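Side-chain contact in tetraacyldisaccharide 4'-kinase (Aquifex aeolicus, PDB 4EHX), which transfers the gamma-phosphate of ATP to the 4'-position of a tetraacyldisaccharide 1-phosphate, forming lipid IVA in lipid A biosynthesis: residues L153-K157 with K158-D162. Numbering follows the deposited sequence.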
# COMPACT_ATOMS: atom_id res chain seq x y z
N LEU A 153 9.70 -6.28 4.86
CA LEU A 153 8.98 -5.60 5.92
C LEU A 153 9.33 -4.14 5.93
O LEU A 153 10.51 -3.77 5.99
CB LEU A 153 9.35 -6.19 7.29
CG LEU A 153 8.68 -5.51 8.49
CD1 LEU A 153 7.18 -5.78 8.49
CD2 LEU A 153 9.32 -5.96 9.83
N LEU A 154 8.30 -3.30 5.88
CA LEU A 154 8.50 -1.85 5.97
C LEU A 154 8.36 -1.43 7.42
O LEU A 154 7.43 -1.88 8.11
CB LEU A 154 7.46 -1.10 5.13
CG LEU A 154 7.79 -0.92 3.65
CD1 LEU A 154 8.07 -2.25 2.96
CD2 LEU A 154 6.62 -0.20 2.96
N LEU A 155 9.27 -0.57 7.86
CA LEU A 155 9.28 -0.06 9.22
C LEU A 155 9.45 1.44 9.20
O LEU A 155 10.37 1.94 8.56
CB LEU A 155 10.48 -0.63 9.99
CG LEU A 155 10.45 -1.92 10.79
CD1 LEU A 155 11.78 -2.01 11.51
CD2 LEU A 155 9.29 -1.98 11.79
N LYS A 156 8.61 2.17 9.92
CA LYS A 156 8.88 3.59 10.15
C LYS A 156 9.35 3.85 11.57
O LYS A 156 9.11 3.05 12.48
CB LYS A 156 7.66 4.45 9.82
CG LYS A 156 6.46 4.15 10.66
CD LYS A 156 5.24 4.87 10.15
CE LYS A 156 4.01 4.41 10.89
NZ LYS A 156 2.78 5.05 10.35
N LYS A 157 10.04 4.96 11.77
CA LYS A 157 10.61 5.25 13.09
C LYS A 157 9.54 5.13 14.18
O LYS A 157 9.79 4.58 15.24
CB LYS A 157 11.28 6.63 13.12
CG LYS A 157 11.99 6.95 14.43
CD LYS A 157 12.58 8.36 14.41
CE LYS A 157 13.32 8.70 15.69
NZ LYS A 157 13.83 10.10 15.67
N LYS A 158 8.35 5.65 13.90
CA LYS A 158 7.24 5.60 14.87
C LYS A 158 6.92 4.17 15.35
O LYS A 158 6.55 3.97 16.52
CB LYS A 158 5.99 6.22 14.24
CG LYS A 158 4.83 6.42 15.22
CD LYS A 158 3.58 6.82 14.46
CE LYS A 158 2.41 7.05 15.41
NZ LYS A 158 1.15 7.35 14.66
N ASP A 159 7.06 3.20 14.45
CA ASP A 159 6.79 1.79 14.80
C ASP A 159 7.64 1.31 15.97
O ASP A 159 7.16 0.57 16.84
CB ASP A 159 7.04 0.87 13.60
CG ASP A 159 6.04 1.07 12.47
OD1 ASP A 159 4.89 1.48 12.75
OD2 ASP A 159 6.39 0.79 11.30
N LEU A 160 8.91 1.71 15.98
CA LEU A 160 9.86 1.25 17.00
C LEU A 160 9.50 1.74 18.40
O LEU A 160 9.96 1.18 19.40
CB LEU A 160 11.28 1.70 16.66
CG LEU A 160 11.89 1.15 15.37
CD1 LEU A 160 13.26 1.74 15.15
CD2 LEU A 160 11.96 -0.37 15.41
N LYS A 161 8.67 2.77 18.48
CA LYS A 161 8.27 3.32 19.76
C LYS A 161 6.82 2.97 20.11
O LYS A 161 6.32 3.40 21.14
CB LYS A 161 8.43 4.85 19.75
CG LYS A 161 9.83 5.32 19.37
CD LYS A 161 9.89 6.83 19.17
CE LYS A 161 9.18 7.26 17.90
NZ LYS A 161 9.47 8.68 17.55
N ASP A 162 6.17 2.19 19.26
CA ASP A 162 4.73 1.97 19.35
C ASP A 162 4.37 0.75 20.21
O ASP A 162 5.24 0.06 20.73
CB ASP A 162 4.16 1.79 17.93
CG ASP A 162 2.75 2.34 17.79
OD1 ASP A 162 1.96 2.24 18.76
OD2 ASP A 162 2.41 2.87 16.71
O HOH W 1 5.97 -1.77 10.24
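D159 folds back against K156 where strand 150-156 turns into the short helix 157-160. This is a strand-turn-helix corner in a P-loop kinase. The CG of D159 lies anti to its carbonyl carbon (chi1 -68°), which carries the carboxylate back beside the strand end. There D159 OD2 accepts a hydrogen bond from K156 N at 3.0 Å. The bond is nearly straight at hydrogen (171°), yet it reaches OD2 from above the carboxylate plane. A return bond closes the turn, from D159 N to K156 O at 2.8 Å. A weak one follows from L160 N to K157 O.

The two side chains cross at about a right angle. K156 CG sits over the face of the carboxylate, 3.4 Å from D159 OD2 and 3.6 Å from D159 CG. This face is also the one used by K156 N. Beyond CG the lysine chain runs extended. Its NZ bonds G48 O in the predicted ATP-binding loop and a bound MPD, rather than D159. The other oxygen, D159 OD1, bonds S45 OG of the same loop. The corner thus touches the predicted nucleotide site through both side chains. With an alanine in place of D159, K156 N and the hydroxyl of S45 would probably lose these partners.

On the other side of the carboxylate plane from K156, L155 comes alongside OD2. Its CD2 lies 4.0 Å from D159 OD2, while L155 CD1 meets L160 CD2 at 4.2 Å. A water also approaches from this far side. It donates to D159 OD2 at 2.8 Å and to L154 O at 2.6 Å, so OD2 takes one hydrogen bond from each side of its plane.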